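Local atomic coordinates of DUF3809 domain-containing protein (PDB entry 3NQN), a protein that is of unknown function but binds calcium ions and belongs to a family grouped with the Bet v 1-like proteins. Residues 6-11 with 146-151; 61-66 with 86-91; 92-97 with 108-113. All coordinates share one frame; numbering follows the deposited sequence.

How the interactions relate
From the N terminus, strand 5-13 opens the widest loop, which interaction 1 closes only when the C-terminal helix 122-153 comes back over the strand. Interactions 2 and 3 are both nested inside this loop and follow one another in series. Interaction 2 brings strand 60-73 to the start of strand 90-99, enclosing strand 76-81, and interaction 3 then pairs strand 90-99 with strand 104-114 as a hairpin. The last two share strand 90-99 and touch where Phe66 packs on Val93. Interaction 3 meets interaction 1 through backbone bonding of Ala6 and Gln8 to Phe111 and Phe109 and through Leu147 on Phe109, so sheet and helix are tied together.

Interaction 1 (6-11 with 146-151); sequences AEQSFT and ALPEGL
Phe10 and Pro148, which bury the most surface here, meet with one face of the ring on the proline. Pro148 CG stands 3.5 Å above the ring plane and is displaced toward the rim at CD1. Measured to the ring centroid, CG is 3.8 Å away and 22° off the normal, the geometry of a CH-pi contact. With chi1 at 59°, Phe10 CG stands between the backbone N and the carbonyl carbon, and from there the ring extends over Pro148. Two leucines one helical turn apart meet other parts of the same ring. Leu151 CD2 approaches the edge near the ring plane, 3.7 Å from Phe10 CZ, while Leu147 CB lies 4.1 Å from Phe10 CE1.

The contact sets the long C-terminal helix 122-153 on the antiparallel sheet, consistent with the helix-grip fold of Bet v 1-like proteins. The strand and helix segments run with their axes 8.8 Å apart at closest, at an angle of 42°, and Phe107 on the neighbouring strand adds a further ring beside Phe10. An alanine in place of Phe10 would probably leave Pro148 CG without its aromatic partner and open a gap between the strand and Leu151.

Gln8 is the third main participant and reaches toward Pro148 tip to tip, with Gln8 NE2 3.9 Å from Pro148 CD. The amide also does polar work: NE2 donates to the carbonyl oxygen of Ala144, one turn before Pro148. A proline nitrogen carries no hydrogen and cannot make the helical bond to that oxygen, and the helix is kinked at this point; the Gln8 amide thus supplies a donor from the sheet. Gln8 OE1 accepts a weak bond of 3.1 Å from Ser9 N.

Interaction 2 (61-66 with 86-91); sequences EVDLPF and GERAWV. With CA (calcium ion), chain C.
The carbonyl oxygen of Asp63 accepts two hydrogen bonds from waters, both of which lead on to the 86-91 segment. Water 1 also donates to Ala89 O at 2.9 Å, bridging the two backbones. Water 2 accepts a bond of 2.9 Å from Arg88 NH1 and is at the same time a calcium ligand. Arg88 NH1 further makes a weak, long bond of 3.4 Å to Asp63 OD2, part of a salt bridge. Both OD2 and water 2 lie at the edge of the guanidinium, in its plane, whereas the carboxylate itself is turned 77° from that plane.

The Arg88 chain is extended from CG to NE and meets Pro65 tip to tip. Pro65 CG sits 3.6 Å above one face of the guanidinium, offset toward its rim, so that the flat group is supported by apolar atoms on that face while its edge serves the carboxylate and water.

Beyond this polar end the segments close up directly. Val91 N donates to Pro65 O at 2.9 Å in a nearly straight bond (169°). The side chains of Leu64 and Val91 cross at about a right angle, and Leu64 CG packs 3.8 Å from Ala89 CB. Phe66 CB lies close to Val91 O as the strands continue.

Asp63 grips the calcium ion with both carboxylate oxygens, OD1 at 2.5 Å and OD2 at 2.6 Å, and four waters, including water 2, are further ligands. Arg88 is thus a second-shell residue that contacts both a carboxylate ligand and a water ligand; its positive charge would probably offset part of the carboxylate's charge. Asp63 OD1 of the second subunit binds the same ion, making this a calcium site bridging the dimer interface, with the bidentate carboxylate and water ligation familiar for calcium.

Interaction 3 (92-97 with 108-113); sequences AVSGQA and AFQFQA
Strands 92-97 and 108-113 run antiparallel, their N-to-C directions 170° apart, and are joined by six backbone hydrogen bonds. Ala92 with Gln112, Ser94 with Gln110 and Gln96 with Ala108 form the hydrogen-bonded pairs; Val93 with Phe111 and Gly95 with Phe109 are the non-hydrogen-bonded pairs between them. At Gly95 the strands draw together, its CA lying 4.2 Å from the CA of Phe109. The Phe109 ring lies beside this glycine, with CD1 3.8 Å from Gly95 CA, and a CB there would probably run into the ring in its present position.

The two strands make up a beta hairpin within an antiparallel sheet consistent with the Bet v 1-like fold. On the face carrying Val93, Phe109 and Phe111, the long C-terminal helix packs down through Leu147, which touches both phenylalanines. Val93 and Phe111 lie side by side and point the same way; Val93 CG2 is 3.7 Å from Phe111 CD2.

On the other face Gln96 and Gln110 exchange a reciprocal pair of amide bonds. Gln96 NE2 donates to Gln110 OE1 at 2.9 Å, and Gln110 NE2 returns a bond of 3.0 Å to Gln96 OE1. Each donor arrives on an oxygen lone pair, and the amide planes are only 8° apart. Both chains bend at chi2, near 80°, which swings each CD toward the other glutamine and lets the amides meet. Gln110 OE1 also touches Ser94 CB.

Interaction 1 (6-11 with 146-151)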
loop_
_atom_site.group_PDB
_atom_site.type_symbol
_atom_site.label_atom_id
_atom_site.label_comp_id
_atom_site.label_asym_id
_atom_site.label_seq_id
_atom_site.Cartn_x
_atom_site.Cartn_y
_atom_site.Cartn_z
ATOM N N ALA A 6 -8.967 -20.177 -1.060
ATOM C CA ALA A 6 -10.036 -20.282 -0.091
ATOM C C ALA A 6 -11.334 -20.250 -0.894
ATOM O O ALA A 6 -11.402 -19.604 -1.957
ATOM C CB ALA A 6 -9.987 -19.146 0.908
ATOM N N GLU A 7 -12.332 -20.988 -0.416
ATOM C CA GLU A 7 -13.636 -21.125 -1.085
ATOM C C GLU A 7 -14.737 -20.940 -0.065
ATOM O O GLU A 7 -14.567 -21.274 1.079
ATOM C CB GLU A 7 -13.761 -22.540 -1.683
ATOM C CG GLU A 7 -15.086 -22.823 -2.425
ATOM C CD GLU A 7 -16.251 -23.289 -1.510
ATOM O OE1 GLU A 7 -16.006 -23.763 -0.380
ATOM O OE2 GLU A 7 -17.405 -23.222 -1.964
ATOM N N GLN A 8 -15.869 -20.411 -0.486
ATOM C CA GLN A 8 -17.029 -20.312 0.401
ATOM C C GLN A 8 -18.302 -20.386 -0.434
ATOM O O GLN A 8 -18.363 -19.839 -1.546
ATOM C CB GLN A 8 -16.992 -19.014 1.216
ATOM C CG GLN A 8 -18.144 -18.830 2.195
ATOM C CD GLN A 8 -18.200 -19.908 3.292
ATOM O OE1 GLN A 8 -18.707 -21.006 3.076
ATOM N NE2 GLN A 8 -17.733 -19.568 4.472
ATOM N N SER A 9 -19.282 -21.137 0.055
ATOM C CA SER A 9 -20.567 -21.213 -0.609
ATOM C C SER A 9 -21.686 -21.256 0.419
ATOM O O SER A 9 -21.537 -21.829 1.508
ATOM C CB SER A 9 -20.634 -22.403 -1.571
ATOM O OG SER A 9 -20.120 -23.575 -0.983
ATOM N N PHE A 10 -22.799 -20.619 0.086
ATOM C CA PHE A 10 -23.897 -20.506 1.030
ATOM C C PHE A 10 -25.140 -19.966 0.366
ATOM O O PHE A 10 -25.085 -19.407 -0.735
ATOM C CB PHE A 10 -23.488 -19.587 2.201
ATOM C CG PHE A 10 -23.101 -18.194 1.776
ATOM C CD1 PHE A 10 -21.798 -17.921 1.357
ATOM C CD2 PHE A 10 -24.026 -17.163 1.796
ATOM C CE1 PHE A 10 -21.435 -16.650 0.947
ATOM C CE2 PHE A 10 -23.664 -15.884 1.378
ATOM C CZ PHE A 10 -22.367 -15.625 0.969
ATOM N N THR A 11 -26.256 -20.118 1.055
ATOM C CA THR A 11 -27.547 -19.629 0.578
ATOM C C THR A 11 -28.132 -18.658 1.581
ATOM O O THR A 11 -27.861 -18.758 2.751
ATOM C CB THR A 11 -28.549 -20.781 0.333
ATOM O OG1 THR A 11 -28.629 -21.616 1.499
ATOM C CG2 THR A 11 -28.130 -21.611 -0.865
ATOM N N ALA A 146 -16.093 -15.149 6.698
ATOM C CA ALA A 146 -16.979 -14.072 7.152
ATOM C C ALA A 146 -17.999 -13.632 6.088
ATOM O O ALA A 146 -18.911 -12.869 6.388
ATOM C CB ALA A 146 -16.139 -12.841 7.644
ATOM N N LEU A 147 -17.862 -14.125 4.863
ATOM C CA LEU A 147 -18.748 -13.690 3.771
ATOM C C LEU A 147 -20.243 -13.867 4.030
ATOM O O LEU A 147 -21.015 -12.973 3.739
ATOM C CB LEU A 147 -18.370 -14.337 2.426
ATOM C CG LEU A 147 -17.363 -13.588 1.587
ATOM C CD1 LEU A 147 -17.064 -14.368 0.292
ATOM C CD2 LEU A 147 -17.858 -12.160 1.270
ATOM N N PRO A 148 -20.663 -15.038 4.540
ATOM C CA PRO A 148 -22.100 -15.171 4.789
ATOM C C PRO A 148 -22.644 -14.084 5.738
ATOM O O PRO A 148 -23.703 -13.528 5.493
ATOM C CB PRO A 148 -22.218 -16.563 5.403
ATOM C CG PRO A 148 -21.061 -17.340 4.743
ATOM C CD PRO A 148 -19.949 -16.329 4.641
ATOM N N GLU A 149 -21.905 -13.811 6.804
ATOM C CA GLU A 149 -22.248 -12.768 7.755
ATOM C C GLU A 149 -22.333 -11.412 7.037
ATOM O O GLU A 149 -23.316 -10.675 7.180
ATOM C CB GLU A 149 -21.169 -12.712 8.856
ATOM C CG GLU A 149 -21.425 -11.666 9.955
ATOM C CD GLU A 149 -20.314 -11.611 10.990
ATOM O OE1 GLU A 149 -19.111 -11.687 10.610
ATOM O OE2 GLU A 149 -20.642 -11.462 12.191
ATOM N N GLY A 150 -21.321 -11.123 6.213
ATOM C CA GLY A 150 -21.251 -9.865 5.472
ATOM C C GLY A 150 -22.366 -9.671 4.477
ATOM O O GLY A 150 -22.960 -8.605 4.418
ATOM N N LEU A 151 -22.638 -10.683 3.657
ATOM C CA LEU A 151 -23.736 -10.576 2.726
ATOM C C LEU A 151 -25.065 -10.421 3.467
ATOM O O LEU A 151 -25.897 -9.612 3.078
ATOM C CB LEU A 151 -23.785 -11.764 1.749
ATOM C CG LEU A 151 -23.042 -11.498 0.430
ATOM C CD1 LEU A 151 -21.534 -11.553 0.627
ATOM C CD2 LEU A 151 -23.453 -12.449 -0.592
#

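Interaction 2 (61-66 with 86-91)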
loop_
_atom_site.group_PDB
_atom_site.type_symbol
_atom_site.label_atom_id
_atom_site.label_comp_id
_atom_site.label_asym_id
_atom_site.label_seq_id
_atom_site.Cartn_x
_atom_site.Cartn_y
_atom_site.Cartn_z
ATOM N N GLU A 61 0.595 -4.874 8.420
ATOM C CA GLU A 61 -0.447 -5.125 7.435
ATOM C C GLU A 61 0.044 -4.805 6.035
ATOM O O GLU A 61 0.354 -3.648 5.728
ATOM C CB GLU A 61 -1.692 -4.293 7.753
ATOM C CG GLU A 61 -2.290 -4.624 9.102
ATOM C CD GLU A 61 -3.505 -3.784 9.446
ATOM O OE1 GLU A 61 -3.718 -2.719 8.821
ATOM O OE2 GLU A 61 -4.250 -4.205 10.342
ATOM N N VAL A 62 0.142 -5.841 5.197
ATOM C CA VAL A 62 0.532 -5.681 3.804
ATOM C C VAL A 62 -0.701 -5.867 2.951
ATOM O O VAL A 62 -1.384 -6.889 3.052
ATOM C CB VAL A 62 1.612 -6.710 3.390
ATOM C CG1 VAL A 62 1.992 -6.531 1.874
ATOM C CG2 VAL A 62 2.863 -6.554 4.291
ATOM N N ASP A 63 -1.012 -4.866 2.141
ATOM C CA ASP A 63 -2.216 -4.896 1.304
ATOM C C ASP A 63 -1.956 -5.567 -0.040
ATOM O O ASP A 63 -0.975 -5.255 -0.718
ATOM C CB ASP A 63 -2.745 -3.482 1.074
ATOM C CG ASP A 63 -1.638 -2.491 0.727
ATOM O OD1 ASP A 63 -0.772 -2.210 1.606
ATOM O OD2 ASP A 63 -1.627 -1.986 -0.414
ATOM N N LEU A 64 -2.824 -6.512 -0.386
ATOM C CA LEU A 64 -2.781 -7.219 -1.670
ATOM C C LEU A 64 -4.026 -6.809 -2.461
ATOM O O LEU A 64 -5.169 -7.096 -2.039
ATOM C CB LEU A 64 -2.788 -8.748 -1.457
ATOM C CG LEU A 64 -1.506 -9.457 -1.003
ATOM C CD1 LEU A 64 -0.992 -8.938 0.347
ATOM C CD2 LEU A 64 -1.743 -10.995 -0.958
ATOM N N PRO A 65 -3.828 -6.147 -3.608
ATOM C CA PRO A 65 -4.985 -5.688 -4.332
ATOM C C PRO A 65 -5.696 -6.807 -5.105
ATOM O O PRO A 65 -5.132 -7.897 -5.311
ATOM C CB PRO A 65 -4.398 -4.660 -5.296
ATOM C CG PRO A 65 -3.021 -5.143 -5.551
ATOM C CD PRO A 65 -2.567 -5.774 -4.280
ATOM N N PHE A 66 -6.950 -6.548 -5.442
ATOM C CA PHE A 66 -7.700 -7.368 -6.378
ATOM C C PHE A 66 -8.546 -6.430 -7.200
ATOM O O PHE A 66 -8.838 -5.299 -6.780
ATOM C CB PHE A 66 -8.602 -8.385 -5.678
ATOM C CG PHE A 66 -9.832 -7.775 -5.021
ATOM C CD1 PHE A 66 -11.022 -7.617 -5.740
ATOM C CD2 PHE A 66 -9.806 -7.391 -3.700
ATOM C CE1 PHE A 66 -12.138 -7.062 -5.147
ATOM C CE2 PHE A 66 -10.921 -6.827 -3.108
ATOM C CZ PHE A 66 -12.089 -6.660 -3.845
ATOM N N GLY A 86 3.084 -8.970 -11.486
ATOM C CA GLY A 86 3.839 -9.820 -10.558
ATOM C C GLY A 86 4.796 -9.065 -9.623
ATOM O O GLY A 86 5.478 -9.696 -8.790
ATOM N N GLU A 87 4.831 -7.721 -9.724
ATOM C CA GLU A 87 5.731 -6.882 -8.897
ATOM C C GLU A 87 5.416 -7.004 -7.409
ATOM O O GLU A 87 6.282 -6.790 -6.556
ATOM C CB GLU A 87 5.614 -5.422 -9.319
ATOM C CG GLU A 87 4.317 -4.787 -8.902
ATOM C CD GLU A 87 3.941 -3.630 -9.758
ATOM O OE1 GLU A 87 4.852 -2.879 -10.186
ATOM O OE2 GLU A 87 2.731 -3.470 -10.017
ATOM N N ARG A 88 4.159 -7.287 -7.095
ATOM C CA ARG A 88 3.768 -7.489 -5.722
ATOM C C ARG A 88 2.646 -8.468 -5.658
ATOM O O ARG A 88 1.941 -8.649 -6.619
ATOM C CB ARG A 88 3.392 -6.176 -5.040
ATOM C CG ARG A 88 2.268 -5.429 -5.678
ATOM C CD ARG A 88 1.765 -4.325 -4.748
ATOM N NE ARG A 88 0.708 -3.531 -5.371
ATOM C CZ ARG A 88 -0.180 -2.790 -4.701
ATOM N NH1 ARG A 88 -0.178 -2.760 -3.370
ATOM N NH2 ARG A 88 -1.091 -2.108 -5.363
ATOM N N ALA A 89 2.513 -9.124 -4.510
ATOM C CA ALA A 89 1.464 -10.109 -4.279
ATOM C C ALA A 89 0.085 -9.499 -4.490
ATOM O O ALA A 89 -0.130 -8.324 -4.220
ATOM C CB ALA A 89 1.580 -10.678 -2.886
ATOM N N TRP A 90 -0.828 -10.300 -5.031
ATOM C CA TRP A 90 -2.165 -9.844 -5.329
ATOM C C TRP A 90 -3.144 -11.002 -5.139
ATOM O O TRP A 90 -2.731 -12.132 -4.903
ATOM C CB TRP A 90 -2.244 -9.271 -6.751
ATOM C CG TRP A 90 -1.826 -10.259 -7.884
ATOM C CD1 TRP A 90 -0.560 -10.577 -8.265
ATOM C CD2 TRP A 90 -2.703 -10.932 -8.801
ATOM N NE1 TRP A 90 -0.584 -11.453 -9.333
ATOM C CE2 TRP A 90 -1.891 -11.697 -9.670
ATOM C CE3 TRP A 90 -4.104 -11.012 -8.931
ATOM C CZ2 TRP A 90 -2.426 -12.503 -10.679
ATOM C CZ3 TRP A 90 -4.636 -11.810 -9.933
ATOM C CH2 TRP A 90 -3.794 -12.551 -10.797
ATOM N N VAL A 91 -4.431 -10.687 -5.173
ATOM C CA VAL A 91 -5.475 -11.673 -4.972
ATOM C C VAL A 91 -6.453 -11.668 -6.145
ATOM O O VAL A 91 -6.756 -10.603 -6.706
ATOM C CB VAL A 91 -6.274 -11.361 -3.658
ATOM C CG1 VAL A 91 -7.501 -12.288 -3.521
ATOM C CG2 VAL A 91 -5.367 -11.470 -2.440
HETATM CA CA CA C . 0.664 -0.889 0.061
HETATM O O HOH W 1 0.991 -6.597 -2.249
HETATM O O HOH W 2 1.020 -3.256 -0.826
HETATM O O HOH W 3 0.049 0.055 -2.092
HETATM O O HOH W 4 -0.775 0.737 0.849
HETATM O O HOH W 5 2.069 -0.948 2.092
#

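Interaction 3 (92-97 with 108-113)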
loop_
_atom_site.group_PDB
_atom_site.type_symbol
_atom_site.label_atom_id
_atom_site.label_comp_id
_atom_site.label_asym_id
_atom_site.label_seq_id
_atom_site.Cartn_x
_atom_site.Cartn_y
_atom_site.Cartn_z
ATOM N N ALA A 92 -6.883 -12.868 -6.543
ATOM C CA ALA A 92 -7.947 -13.065 -7.541
ATOM C C ALA A 92 -9.224 -13.411 -6.785
ATOM O O ALA A 92 -9.277 -14.437 -6.113
ATOM C CB ALA A 92 -7.606 -14.185 -8.456
ATOM N N VAL A 93 -10.234 -12.537 -6.892
ATOM C CA VAL A 93 -11.527 -12.723 -6.248
ATOM C C VAL A 93 -12.585 -13.082 -7.288
ATOM O O VAL A 93 -12.833 -12.321 -8.240
ATOM C CB VAL A 93 -11.971 -11.463 -5.503
ATOM C CG1 VAL A 93 -13.401 -11.656 -4.903
ATOM C CG2 VAL A 93 -10.970 -11.106 -4.392
ATOM N N SER A 94 -13.135 -14.277 -7.169
ATOM C CA SER A 94 -14.185 -14.748 -8.077
ATOM C C SER A 94 -15.436 -15.016 -7.266
ATOM O O SER A 94 -15.353 -15.333 -6.094
ATOM C CB SER A 94 -13.769 -16.041 -8.773
ATOM O OG SER A 94 -12.487 -15.952 -9.347
ATOM N N GLY A 95 -16.590 -14.871 -7.901
ATOM C CA GLY A 95 -17.856 -15.140 -7.246
ATOM C C GLY A 95 -18.994 -15.321 -8.226
ATOM O O GLY A 95 -18.977 -14.769 -9.359
ATOM N N GLN A 96 -19.961 -16.140 -7.831
ATOM C CA GLN A 96 -21.142 -16.364 -8.621
ATOM C C GLN A 96 -22.350 -16.296 -7.693
ATOM O O GLN A 96 -22.308 -16.795 -6.555
ATOM C CB GLN A 96 -21.103 -17.722 -9.338
ATOM C CG GLN A 96 -19.792 -18.032 -10.141
ATOM C CD GLN A 96 -18.650 -18.505 -9.242
ATOM O OE1 GLN A 96 -18.858 -19.294 -8.338
ATOM N NE2 GLN A 96 -17.423 -18.031 -9.522
ATOM N N ALA A 97 -23.417 -15.665 -8.173
ATOM C CA ALA A 97 -24.628 -15.494 -7.391
ATOM C C ALA A 97 -25.851 -15.724 -8.253
ATOM O O ALA A 97 -25.923 -15.254 -9.408
ATOM C CB ALA A 97 -24.680 -14.076 -6.773
ATOM N N ALA A 108 -21.390 -18.410 -4.236
ATOM C CA ALA A 108 -20.144 -19.138 -4.174
ATOM C C ALA A 108 -19.021 -18.125 -4.459
ATOM O O ALA A 108 -19.093 -17.366 -5.451
ATOM C CB ALA A 108 -20.113 -20.259 -5.217
ATOM N N PHE A 109 -18.024 -18.090 -3.589
ATOM C CA PHE A 109 -16.849 -17.226 -3.773
ATOM C C PHE A 109 -15.587 -18.024 -3.735
ATOM O O PHE A 109 -15.487 -19.000 -2.986
ATOM C CB PHE A 109 -16.789 -16.168 -2.694
ATOM C CG PHE A 109 -17.850 -15.135 -2.819
ATOM C CD1 PHE A 109 -17.648 -14.013 -3.607
ATOM C CD2 PHE A 109 -19.080 -15.310 -2.207
ATOM C CE1 PHE A 109 -18.631 -13.073 -3.767
ATOM C CE2 PHE A 109 -20.072 -14.362 -2.355
ATOM C CZ PHE A 109 -19.842 -13.237 -3.148
ATOM N N GLN A 110 -14.620 -17.638 -4.568
ATOM C CA GLN A 110 -13.293 -18.292 -4.567
ATOM C C GLN A 110 -12.207 -17.211 -4.537
ATOM O O GLN A 110 -12.357 -16.145 -5.147
ATOM C CB GLN A 110 -13.102 -19.222 -5.779
ATOM C CG GLN A 110 -14.263 -20.211 -6.043
ATOM C CD GLN A 110 -15.433 -19.579 -6.791
ATOM O OE1 GLN A 110 -15.244 -18.764 -7.678
ATOM N NE2 GLN A 110 -16.643 -19.970 -6.435
ATOM N N PHE A 111 -11.159 -17.460 -3.747
ATOM C CA PHE A 111 -10.048 -16.540 -3.606
ATOM C C PHE A 111 -8.769 -17.272 -3.853
ATOM O O PHE A 111 -8.599 -18.405 -3.402
ATOM C CB PHE A 111 -9.984 -15.964 -2.188
ATOM C CG PHE A 111 -11.179 -15.202 -1.794
ATOM C CD1 PHE A 111 -12.284 -15.854 -1.237
ATOM C CD2 PHE A 111 -11.209 -13.826 -1.915
ATOM C CE1 PHE A 111 -13.388 -15.145 -0.844
ATOM C CE2 PHE A 111 -12.306 -13.114 -1.515
ATOM C CZ PHE A 111 -13.408 -13.776 -0.976
ATOM N N GLN A 112 -7.860 -16.628 -4.579
ATOM C CA GLN A 112 -6.546 -17.189 -4.833
ATOM C C GLN A 112 -5.505 -16.079 -4.606
ATOM O O GLN A 112 -5.632 -14.988 -5.143
ATOM C CB GLN A 112 -6.471 -17.736 -6.273
ATOM C CG GLN A 112 -5.070 -18.209 -6.725
ATOM C CD GLN A 112 -4.737 -19.624 -6.282
ATOM O OE1 GLN A 112 -5.612 -20.487 -6.205
ATOM N NE2 GLN A 112 -3.458 -19.880 -6.038
ATOM N N ALA A 113 -4.522 -16.342 -3.756
ATOM C CA ALA A 113 -3.443 -15.378 -3.526
ATOM C C ALA A 113 -2.333 -15.731 -4.502
ATOM O O ALA A 113 -2.001 -16.889 -4.657
ATOM C CB ALA A 113 -2.938 -15.446 -2.096
#